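Local coordinates for protein interferon alpha/beta receptor 1 (Mus musculus, PDB 3WCY) that pairs with IFNAR2 to form the cell-surface receptor for type I interferons, whose binding switches on JAK-STAT signalling, at residues A[341-345]-A[368-372]; A[307-312]-A[372-376]; A[251-255]-A[278-282]; A[133-137]-A[178-182]. One frame throughout, in Å; residues are numbered along the deposited sequence.

Overall arrangement
Four fibronectin type III domains make up this extracellular piece of the receptor, and the contacts sample three of them. Along the chain the order is interaction 4 in the second domain, interaction 3 in the third, then interactions 2 and 1 in the fourth. The last two lie on one strand, 369-376, share V372 and have centres about 17 Å apart; interaction 1 pairs that strand with its sheet neighbour 337-343, while interaction 2 covers it with the domain's entry segment. Centre to centre, interaction 4 is about 26 Å from interaction 3 and about 47 Å from interaction 1. Of the four, only interaction 4 meets interferon beta; the other three are packing inside the third and fourth domains.

Interaction 1 (A[341-345]-A[368-372]); sequences FWENT and TVYCV
Three backbone hydrogen bonds tie these segments into an antiparallel pair. W342 and C371 form the hydrogen-bonded pair, W342 N to C371 O and C371 N to W342 O both 3.0 Å, and N344 N reaches V369 O at 3.2 Å just past the end of strand 341-343. F341-V372 and E343-Y370 are the non-hydrogen-bonded pairs, with CA-CA distances of 4.4 and 4.5 Å; the strand axes approach to 4.5 Å at 150°. These are neighbouring strands in the four-stranded sheet of the fourth fibronectin type III domain, and C371 carries a disulfide to C393 on the next strand across. On the face bearing W342 and C371, a p chi1 folds the indole back over the cysteine: C371 CB makes a CH-pi contact 3.8 Å from the centroid of the five-membered ring, and CE2 of W342 lies 3.5 Å from that CB. On the other face F341 CB touches V372 CG1 at 4.1 Å, and the extended E343 side chain (chi1 and chi2 t) passes V369 O, with E343 CG 3.4 Å from that oxygen.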
loop_
_atom_site.group_PDB
_atom_site.type_symbol
_atom_site.label_atom_id
_atom_site.label_comp_id
_atom_site.label_asym_id
_atom_site.label_seq_id
_atom_site.Cartn_x
_atom_site.Cartn_y
_atom_site.Cartn_z
ATOM N N PHE A 341 18.555 -20.541 -14.231
ATOM C CA PHE A 341 19.469 -21.498 -14.844
ATOM C C PHE A 341 20.269 -22.334 -13.851
ATOM O O PHE A 341 20.634 -21.855 -12.776
ATOM C CB PHE A 341 20.372 -20.823 -15.897
ATOM C CG PHE A 341 21.420 -19.867 -15.376
ATOM C CD1 PHE A 341 22.759 -20.229 -15.348
ATOM C CD2 PHE A 341 21.072 -18.591 -14.949
ATOM C CE1 PHE A 341 23.728 -19.344 -14.865
ATOM C CE2 PHE A 341 22.041 -17.709 -14.464
ATOM C CZ PHE A 341 23.363 -18.090 -14.431
ATOM N N TRP A 342 20.531 -23.598 -14.220
ATOM C CA TRP A 342 21.308 -24.548 -13.419
ATOM C C TRP A 342 22.058 -25.557 -14.305
ATOM O O TRP A 342 22.132 -25.357 -15.515
ATOM C CB TRP A 342 20.431 -25.228 -12.343
ATOM C CG TRP A 342 19.416 -26.211 -12.849
ATOM C CD1 TRP A 342 19.548 -27.566 -12.906
ATOM C CD2 TRP A 342 18.074 -25.921 -13.259
ATOM N NE1 TRP A 342 18.385 -28.139 -13.364
ATOM C CE2 TRP A 342 17.461 -27.151 -13.587
ATOM C CE3 TRP A 342 17.335 -24.735 -13.411
ATOM C CZ2 TRP A 342 16.148 -27.231 -14.065
ATOM C CZ3 TRP A 342 16.028 -24.817 -13.867
ATOM C CH2 TRP A 342 15.450 -26.053 -14.195
ATOM N N GLU A 343 22.632 -26.609 -13.700
ATOM C CA GLU A 343 23.374 -27.669 -14.386
ATOM C C GLU A 343 22.710 -29.024 -14.110
ATOM O O GLU A 343 22.228 -29.254 -13.001
ATOM C CB GLU A 343 24.831 -27.675 -13.902
ATOM C CG GLU A 343 25.787 -28.474 -14.771
ATOM C CD GLU A 343 27.199 -28.599 -14.229
ATOM O OE1 GLU A 343 27.369 -28.624 -12.987
ATOM O OE2 GLU A 343 28.135 -28.715 -15.052
ATOM N N ASN A 344 22.728 -29.934 -15.096
ATOM C CA ASN A 344 22.121 -31.266 -14.981
ATOM C C ASN A 344 22.831 -32.227 -13.986
ATOM O O ASN A 344 22.564 -33.436 -13.995
ATOM C CB ASN A 344 21.947 -31.895 -16.362
ATOM C CG ASN A 344 20.666 -32.674 -16.486
ATOM O OD1 ASN A 344 20.601 -33.863 -16.167
ATOM N ND2 ASN A 344 19.608 -32.012 -16.922
ATOM N N THR A 345 23.718 -31.684 -13.122
ATOM C CA THR A 345 24.469 -32.441 -12.110
ATOM C C THR A 345 24.377 -31.762 -10.738
ATOM O O THR A 345 24.507 -32.433 -9.711
ATOM C CB THR A 345 25.931 -32.656 -12.541
ATOM O OG1 THR A 345 26.540 -31.390 -12.790
ATOM C CG2 THR A 345 26.069 -33.574 -13.763
ATOM N N THR A 368 29.342 -28.947 -21.138
ATOM C CA THR A 368 28.483 -29.266 -19.989
ATOM C C THR A 368 27.029 -28.858 -20.257
ATOM O O THR A 368 26.785 -27.830 -20.893
ATOM C CB THR A 368 29.053 -28.696 -18.664
ATOM O OG1 THR A 368 29.321 -27.302 -18.810
ATOM C CG2 THR A 368 30.316 -29.425 -18.188
ATOM N N VAL A 369 26.069 -29.676 -19.782
ATOM C CA VAL A 369 24.633 -29.462 -19.986
ATOM C C VAL A 369 24.053 -28.491 -18.958
ATOM O O VAL A 369 24.155 -28.735 -17.754
ATOM C CB VAL A 369 23.838 -30.798 -20.045
ATOM C CG1 VAL A 369 22.361 -30.554 -20.355
ATOM C CG2 VAL A 369 24.445 -31.761 -21.066
ATOM N N TYR A 370 23.432 -27.400 -19.449
ATOM C CA TYR A 370 22.798 -26.366 -18.634
ATOM C C TYR A 370 21.293 -26.303 -18.895
ATOM O O TYR A 370 20.869 -26.266 -20.050
ATOM C CB TYR A 370 23.447 -24.992 -18.874
ATOM C CG TYR A 370 24.812 -24.838 -18.239
ATOM C CD1 TYR A 370 24.945 -24.492 -16.897
ATOM C CD2 TYR A 370 25.974 -25.003 -18.988
ATOM C CE1 TYR A 370 26.201 -24.346 -16.308
ATOM C CE2 TYR A 370 27.236 -24.850 -18.412
ATOM C CZ TYR A 370 27.344 -24.521 -17.069
ATOM O OH TYR A 370 28.583 -24.362 -16.494
ATOM N N CYS A 371 20.496 -26.291 -17.818
ATOM C CA CYS A 371 19.041 -26.226 -17.882
ATOM C C CYS A 371 18.522 -24.834 -17.557
ATOM O O CYS A 371 18.739 -24.341 -16.453
ATOM C CB CYS A 371 18.413 -27.283 -16.984
ATOM S SG CYS A 371 17.579 -28.610 -17.887
ATOM N N VAL A 372 17.831 -24.207 -18.524
ATOM C CA VAL A 372 17.276 -22.852 -18.389
ATOM C C VAL A 372 15.743 -22.867 -18.247
ATOM O O VAL A 372 15.071 -23.744 -18.799
ATOM C CB VAL A 372 17.738 -21.887 -19.527
ATOM C CG1 VAL A 372 17.782 -20.444 -19.036
ATOM C CG2 VAL A 372 19.095 -22.291 -20.103
#

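Interaction 2 (A[307-312]-A[372-376]); sequences PPPPVI and VQARV
I312 supplies the apolar centre: with chi1 and chi2 both t, its CD1 reaches A374 CB at 3.6 Å and V372 CG1 at 3.8 Å, filling the space between these two alternate residues of the strand. Next along, P310 lies against the backbone, its CD 3.5 Å from A374 O and its CG 4.1 Å from V376 CB; P307 CG adds a 4.1 Å contact to V376 CG1. The four prolines keep 307-310 extended, with a cis peptide before P307, and the segment runs at 147° to strand 372-376; CA of P310 is 6.2 Å from CA of R375, and no backbone hydrogen bond joins the two. At the polar edge R375 starts away from the prolines, but three m torsions curl it back so that NH1 donates to P307 O at 3.2 Å. This is sandwich packing in the fourth fibronectin type III domain: strand 311-316 pairs with 321-326, whose V323 and V325 join the same core, whereas 372-376 is hydrogen-bonded to strand 337-343 in the facing sheet.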
loop_
_atom_site.group_PDB
_atom_site.type_symbol
_atom_site.label_atom_id
_atom_site.label_comp_id
_atom_site.label_asym_id
_atom_site.label_seq_id
_atom_site.Cartn_x
_atom_site.Cartn_y
_atom_site.Cartn_z
ATOM N N PRO A 307 -0.073 -14.691 -15.964
ATOM C CA PRO A 307 -0.212 -15.107 -17.369
ATOM C C PRO A 307 0.319 -16.533 -17.653
ATOM O O PRO A 307 0.910 -17.137 -16.750
ATOM C CB PRO A 307 0.588 -14.014 -18.101
ATOM C CG PRO A 307 1.644 -13.537 -17.088
ATOM C CD PRO A 307 1.267 -14.117 -15.735
ATOM N N PRO A 308 0.146 -17.110 -18.878
ATOM C CA PRO A 308 0.711 -18.447 -19.140
ATOM C C PRO A 308 2.247 -18.398 -19.291
ATOM O O PRO A 308 2.798 -17.298 -19.437
ATOM C CB PRO A 308 0.024 -18.881 -20.448
ATOM C CG PRO A 308 -0.987 -17.827 -20.762
ATOM C CD PRO A 308 -0.520 -16.587 -20.085
ATOM N N PRO A 309 2.972 -19.551 -19.261
ATOM C CA PRO A 309 4.442 -19.499 -19.388
ATOM C C PRO A 309 4.971 -18.959 -20.729
ATOM O O PRO A 309 4.333 -19.189 -21.761
ATOM C CB PRO A 309 4.865 -20.956 -19.166
ATOM C CG PRO A 309 3.674 -21.758 -19.544
ATOM C CD PRO A 309 2.510 -20.943 -19.073
ATOM N N PRO A 310 6.142 -18.262 -20.744
ATOM C CA PRO A 310 6.685 -17.755 -22.017
ATOM C C PRO A 310 7.405 -18.844 -22.821
ATOM O O PRO A 310 7.621 -19.944 -22.300
ATOM C CB PRO A 310 7.652 -16.641 -21.574
ATOM C CG PRO A 310 7.599 -16.598 -20.074
ATOM C CD PRO A 310 7.029 -17.901 -19.624
ATOM N N VAL A 311 7.776 -18.548 -24.086
ATOM C CA VAL A 311 8.486 -19.517 -24.934
ATOM C C VAL A 311 9.986 -19.200 -24.987
ATOM O O VAL A 311 10.411 -18.244 -25.642
ATOM C CB VAL A 311 7.862 -19.762 -26.336
ATOM C CG1 VAL A 311 8.477 -20.992 -26.989
ATOM C CG2 VAL A 311 6.346 -19.903 -26.259
ATOM N N ILE A 312 10.773 -20.019 -24.273
ATOM C CA ILE A 312 12.224 -19.910 -24.153
ATOM C C ILE A 312 12.960 -20.511 -25.368
ATOM O O ILE A 312 12.594 -21.590 -25.851
ATOM C CB ILE A 312 12.708 -20.439 -22.762
ATOM C CG1 ILE A 312 14.103 -19.916 -22.396
ATOM C CG2 ILE A 312 12.584 -21.971 -22.603
ATOM C CD1 ILE A 312 14.467 -20.013 -20.904
ATOM N N VAL A 372 17.831 -24.207 -18.524
ATOM C CA VAL A 372 17.276 -22.852 -18.389
ATOM C C VAL A 372 15.743 -22.867 -18.247
ATOM O O VAL A 372 15.071 -23.744 -18.799
ATOM C CB VAL A 372 17.738 -21.887 -19.527
ATOM C CG1 VAL A 372 17.782 -20.444 -19.036
ATOM C CG2 VAL A 372 19.095 -22.291 -20.103
ATOM N N GLN A 373 15.211 -21.885 -17.497
ATOM C CA GLN A 373 13.790 -21.663 -17.236
ATOM C C GLN A 373 13.529 -20.165 -17.173
ATOM O O GLN A 373 14.349 -19.433 -16.622
ATOM C CB GLN A 373 13.374 -22.316 -15.919
ATOM C CG GLN A 373 12.389 -23.455 -16.095
ATOM C CD GLN A 373 11.661 -23.773 -14.815
ATOM O OE1 GLN A 373 11.099 -22.891 -14.151
ATOM N NE2 GLN A 373 11.615 -25.049 -14.461
ATOM N N ALA A 374 12.405 -19.699 -17.740
ATOM C CA ALA A 374 12.085 -18.267 -17.743
ATOM C C ALA A 374 10.640 -17.923 -17.399
ATOM O O ALA A 374 9.732 -18.726 -17.611
ATOM C CB ALA A 374 12.466 -17.639 -19.075
ATOM N N ARG A 375 10.439 -16.705 -16.876
ATOM C CA ARG A 375 9.136 -16.159 -16.519
ATOM C C ARG A 375 9.056 -14.682 -16.875
ATOM O O ARG A 375 10.083 -14.004 -16.965
ATOM C CB ARG A 375 8.783 -16.417 -15.041
ATOM C CG ARG A 375 8.129 -17.787 -14.781
ATOM C CD ARG A 375 6.701 -17.929 -15.319
ATOM N NE ARG A 375 5.754 -17.051 -14.625
ATOM C CZ ARG A 375 4.455 -16.971 -14.899
ATOM N NH1 ARG A 375 3.924 -17.721 -15.856
ATOM N NH2 ARG A 375 3.678 -16.142 -14.215
ATOM N N VAL A 376 7.830 -14.198 -17.113
ATOM C CA VAL A 376 7.562 -12.812 -17.494
ATOM C C VAL A 376 6.909 -12.004 -16.351
ATOM O O VAL A 376 6.152 -12.568 -15.550
ATOM C CB VAL A 376 6.814 -12.745 -18.856
ATOM C CG1 VAL A 376 5.342 -13.152 -18.735
ATOM C CG2 VAL A 376 6.974 -11.383 -19.515
#

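Interaction 3 (A[251-255]-A[278-282]); sequences KWKPI and FFLHV
W252 lays its indole flat over the imidazole of H281: the six-membered ring and the imidazole are stacked face to face, centroids 3.5 Å apart and planes at 10°, with W252 CE2 3.4 Å from H281 CE1. Chi1 of the tryptophan is m (-76°) and chi2 72°, which sends the ring from its loop across to strand 278-281, while H281 turns its ring toward it with chi1 near -103°. The far end of the indole rests on the strand: CH2 of W252 is 3.7 Å from F279 CB, and CZ3 is 3.5 Å from F279 O. No hydrogen bond joins the segments, and even the W252 and H281 CA atoms are 8.6 Å apart. That spacing follows from the sheet of the third fibronectin type III domain, where strand 235-238 lies between 253-254 and 277-281, so the tryptophan bridges over the intervening strand and touches Q235 and L237 on it. H281 also stacks on W293, making a run of three aromatic rings. On the other side of the sheet L280 and I255 point into the domain core; I255 CD1, reached through an m, t side chain, meets L280 CD2 at 3.7 Å, close to W236 and F268 respectively.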
loop_
_atom_site.group_PDB
_atom_site.type_symbol
_atom_site.label_atom_id
_atom_site.label_comp_id
_atom_site.label_asym_id
_atom_site.label_seq_id
_atom_site.Cartn_x
_atom_site.Cartn_y
_atom_site.Cartn_z
ATOM N N LYS A 251 -7.868 -3.681 16.144
ATOM C CA LYS A 251 -8.720 -4.685 16.763
ATOM C C LYS A 251 -8.741 -5.933 15.891
ATOM O O LYS A 251 -9.402 -5.951 14.852
ATOM C CB LYS A 251 -10.134 -4.130 17.007
ATOM N N TRP A 252 -7.979 -6.962 16.300
ATOM C CA TRP A 252 -7.855 -8.236 15.588
ATOM C C TRP A 252 -9.120 -9.080 15.655
ATOM O O TRP A 252 -9.665 -9.301 16.740
ATOM C CB TRP A 252 -6.635 -9.023 16.093
ATOM C CG TRP A 252 -5.329 -8.499 15.583
ATOM C CD1 TRP A 252 -4.706 -7.346 15.955
ATOM C CD2 TRP A 252 -4.487 -9.111 14.597
ATOM N NE1 TRP A 252 -3.537 -7.190 15.247
ATOM C CE2 TRP A 252 -3.376 -8.261 14.409
ATOM C CE3 TRP A 252 -4.564 -10.298 13.850
ATOM C CZ2 TRP A 252 -2.347 -8.563 13.511
ATOM C CZ3 TRP A 252 -3.547 -10.592 12.954
ATOM C CH2 TRP A 252 -2.452 -9.736 12.796
ATOM N N LYS A 253 -9.592 -9.543 14.486
ATOM C CA LYS A 253 -10.788 -10.383 14.349
ATOM C C LYS A 253 -10.452 -11.851 14.699
ATOM O O LYS A 253 -9.338 -12.292 14.406
ATOM C CB LYS A 253 -11.376 -10.254 12.933
ATOM N N PRO A 254 -11.366 -12.619 15.349
ATOM C CA PRO A 254 -11.016 -13.996 15.735
ATOM C C PRO A 254 -11.249 -15.059 14.670
ATOM O O PRO A 254 -11.882 -14.795 13.653
ATOM C CB PRO A 254 -11.873 -14.234 16.979
ATOM C CG PRO A 254 -13.048 -13.322 16.820
ATOM C CD PRO A 254 -12.727 -12.267 15.804
ATOM N N ILE A 255 -10.725 -16.273 14.911
ATOM C CA ILE A 255 -10.875 -17.435 14.027
ATOM C C ILE A 255 -11.424 -18.635 14.851
ATOM O O ILE A 255 -10.708 -19.140 15.717
ATOM C CB ILE A 255 -9.561 -17.764 13.247
ATOM C CG1 ILE A 255 -9.051 -16.536 12.458
ATOM C CG2 ILE A 255 -9.743 -18.980 12.314
ATOM C CD1 ILE A 255 -7.583 -16.471 12.279
ATOM N N PHE A 278 -5.141 -10.151 4.031
ATOM C CA PHE A 278 -5.205 -10.197 5.488
ATOM C C PHE A 278 -3.914 -10.664 6.179
ATOM O O PHE A 278 -3.045 -11.268 5.545
ATOM C CB PHE A 278 -6.478 -10.916 6.003
ATOM C CG PHE A 278 -6.636 -12.391 5.712
ATOM C CD1 PHE A 278 -6.368 -13.341 6.691
ATOM C CD2 PHE A 278 -7.146 -12.825 4.495
ATOM C CE1 PHE A 278 -6.550 -14.707 6.436
ATOM C CE2 PHE A 278 -7.330 -14.188 4.241
ATOM C CZ PHE A 278 -7.029 -15.120 5.213
ATOM N N PHE A 279 -3.782 -10.326 7.469
ATOM C CA PHE A 279 -2.642 -10.671 8.323
ATOM C C PHE A 279 -3.077 -11.734 9.323
ATOM O O PHE A 279 -4.227 -11.717 9.762
ATOM C CB PHE A 279 -2.133 -9.429 9.087
ATOM C CG PHE A 279 -1.569 -8.317 8.237
ATOM C CD1 PHE A 279 -2.379 -7.281 7.790
ATOM C CD2 PHE A 279 -0.217 -8.284 7.915
ATOM C CE1 PHE A 279 -1.851 -6.247 7.013
ATOM C CE2 PHE A 279 0.311 -7.242 7.145
ATOM C CZ PHE A 279 -0.509 -6.238 6.693
ATOM N N LEU A 280 -2.165 -12.640 9.708
ATOM C CA LEU A 280 -2.500 -13.685 10.679
ATOM C C LEU A 280 -1.593 -13.708 11.926
ATOM O O LEU A 280 -0.379 -13.502 11.833
ATOM C CB LEU A 280 -2.586 -15.076 10.018
ATOM C CG LEU A 280 -3.775 -15.319 9.080
ATOM C CD1 LEU A 280 -3.347 -16.069 7.845
ATOM C CD2 LEU A 280 -4.874 -16.078 9.771
ATOM N N HIS A 281 -2.220 -13.947 13.090
ATOM C CA HIS A 281 -1.613 -14.070 14.420
ATOM C C HIS A 281 -1.535 -15.557 14.756
ATOM O O HIS A 281 -2.431 -16.307 14.361
ATOM C CB HIS A 281 -2.533 -13.415 15.466
ATOM C CG HIS A 281 -2.103 -12.071 15.952
ATOM N ND1 HIS A 281 -2.942 -11.298 16.737
ATOM C CD2 HIS A 281 -0.934 -11.415 15.780
ATOM C CE1 HIS A 281 -2.263 -10.198 17.009
ATOM N NE2 HIS A 281 -1.051 -10.221 16.447
ATOM N N VAL A 282 -0.484 -15.996 15.480
ATOM C CA VAL A 282 -0.341 -17.407 15.879
ATOM C C VAL A 282 0.058 -17.492 17.352
ATOM O O VAL A 282 -0.585 -16.884 18.202
ATOM C CB VAL A 282 0.598 -18.274 14.978
ATOM C CG1 VAL A 282 0.320 -19.762 15.179
ATOM C CG2 VAL A 282 0.479 -17.916 13.495
#

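Interaction 4 (A[133-137]-A[178-182]); sequences EKPSF and AIHPS
In the second fibronectin type III domain, the loop leading into strand 138-145 meets the end of strand 171-179, its neighbour in the sheet, and the turn that follows. Within the loop, backbone hydrogen bonds curl 133-137 into a tight turn: S136 N donates to E133 O at 2.8 Å, and F137 N gives the same oxygen a weak bond at 3.4 Å. No hydrogen bond spans the segments; their closest backbone approach is a CA-H...O contact, F137 CA to I179 O at 3.3 Å, next to the I179-S138 backbone bonding of the sheet. CA of F137 lies 4.8 Å from CA of H180.

The aromatic contact is T-shaped. F137 (chi1 m) presents its edge to the face of H180 (chi1 t), with centroids 5.6 Å apart and planes at 76°; F137 CE1 is 4.1 Å from H180 CD2. The loop packs around the same imidazole, S136 CB 3.5 Å from H180 CE1 and E133 CG 3.4 Å from H180 NE2.

The polar ends find their partners outside the two segments. E133 is hydrogen-bonded to Y70; a basic side chain of the bound interferon beta hydrogen-bonds to S182 OG, and E133 makes a long, weak ion pair with a basic side chain of the same cytokine, so this inter-strand corner is part of the cytokine-binding surface. Next to it the ring of P181 closes on the loop, CD 3.3 Å from S136 O.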
loop_
_atom_site.group_PDB
_atom_site.type_symbol
_atom_site.label_atom_id
_atom_site.label_comp_id
_atom_site.label_asym_id
_atom_site.label_seq_id
_atom_site.Cartn_x
_atom_site.Cartn_y
_atom_site.Cartn_z
ATOM N N GLU A 133 -3.881 13.358 3.439
ATOM C CA GLU A 133 -2.517 12.951 3.090
ATOM C C GLU A 133 -2.034 11.719 3.850
ATOM O O GLU A 133 -1.070 11.083 3.417
ATOM C CB GLU A 133 -1.531 14.116 3.214
ATOM C CG GLU A 133 -1.435 14.957 1.954
ATOM C CD GLU A 133 -2.673 15.754 1.598
ATOM O OE1 GLU A 133 -2.958 15.885 0.386
ATOM O OE2 GLU A 133 -3.363 16.242 2.524
ATOM N N LYS A 134 -2.746 11.341 4.939
ATOM C CA LYS A 134 -2.466 10.160 5.771
ATOM C C LYS A 134 -1.990 8.916 4.983
ATOM O O LYS A 134 -1.001 8.315 5.419
ATOM C CB LYS A 134 -3.680 9.776 6.640
ATOM C CG LYS A 134 -4.128 10.829 7.632
ATOM C CD LYS A 134 -5.635 11.001 7.577
ATOM C CE LYS A 134 -6.357 10.245 8.664
ATOM N NZ LYS A 134 -7.824 10.426 8.556
ATOM N N PRO A 135 -2.634 8.490 3.847
ATOM C CA PRO A 135 -2.148 7.280 3.159
ATOM C C PRO A 135 -0.811 7.472 2.449
ATOM O O PRO A 135 -0.064 6.506 2.274
ATOM C CB PRO A 135 -3.275 6.951 2.176
ATOM C CG PRO A 135 -4.439 7.821 2.578
ATOM C CD PRO A 135 -3.829 9.029 3.161
ATOM N N SER A 136 -0.500 8.721 2.069
ATOM C CA SER A 136 0.743 9.052 1.379
ATOM C C SER A 136 1.963 8.897 2.284
ATOM O O SER A 136 2.976 8.370 1.823
ATOM C CB SER A 136 0.680 10.454 0.776
ATOM O OG SER A 136 -0.178 10.502 -0.354
ATOM N N PHE A 137 1.846 9.307 3.573
ATOM C CA PHE A 137 2.911 9.242 4.579
ATOM C C PHE A 137 3.557 7.873 4.754
ATOM O O PHE A 137 2.884 6.845 4.758
ATOM C CB PHE A 137 2.428 9.723 5.958
ATOM C CG PHE A 137 1.933 11.143 6.096
ATOM C CD1 PHE A 137 2.631 12.201 5.525
ATOM C CD2 PHE A 137 0.833 11.435 6.890
ATOM C CE1 PHE A 137 2.184 13.516 5.676
ATOM C CE2 PHE A 137 0.402 12.751 7.058
ATOM C CZ PHE A 137 1.084 13.783 6.454
ATOM N N ALA A 178 8.435 11.167 9.993
ATOM C CA ALA A 178 7.286 11.092 9.090
ATOM C C ALA A 178 7.716 11.665 7.757
ATOM O O ALA A 178 8.236 12.783 7.695
ATOM C CB ALA A 178 6.109 11.875 9.646
ATOM N N ILE A 179 7.563 10.887 6.691
ATOM C CA ILE A 179 7.945 11.360 5.360
ATOM C C ILE A 179 6.792 11.339 4.370
ATOM O O ILE A 179 5.962 10.435 4.435
ATOM C CB ILE A 179 9.250 10.711 4.815
ATOM C CG1 ILE A 179 9.239 9.169 4.937
ATOM C CG2 ILE A 179 10.480 11.324 5.499
ATOM C CD1 ILE A 179 10.186 8.429 3.963
ATOM N N HIS A 180 6.713 12.368 3.495
ATOM C CA HIS A 180 5.728 12.481 2.406
ATOM C C HIS A 180 6.529 12.149 1.121
ATOM O O HIS A 180 7.139 13.053 0.538
ATOM C CB HIS A 180 5.118 13.905 2.339
ATOM C CG HIS A 180 3.795 13.998 1.626
ATOM N ND1 HIS A 180 3.452 13.132 0.587
ATOM C CD2 HIS A 180 2.776 14.871 1.812
ATOM C CE1 HIS A 180 2.244 13.501 0.193
ATOM N NE2 HIS A 180 1.794 14.541 0.896
ATOM N N PRO A 181 6.613 10.856 0.709
ATOM C CA PRO A 181 7.467 10.502 -0.441
ATOM C C PRO A 181 7.093 11.068 -1.808
ATOM O O PRO A 181 7.905 10.968 -2.731
ATOM C CB PRO A 181 7.467 8.969 -0.429
ATOM C CG PRO A 181 6.215 8.594 0.261
ATOM C CD PRO A 181 6.006 9.648 1.306
ATOM N N SER A 182 5.890 11.658 -1.947
ATOM C CA SER A 182 5.431 12.217 -3.219
ATOM C C SER A 182 5.423 13.748 -3.264
ATOM O O SER A 182 5.761 14.322 -4.301
ATOM C CB SER A 182 4.067 11.648 -3.598
ATOM O OG SER A 182 4.124 10.235 -3.728
#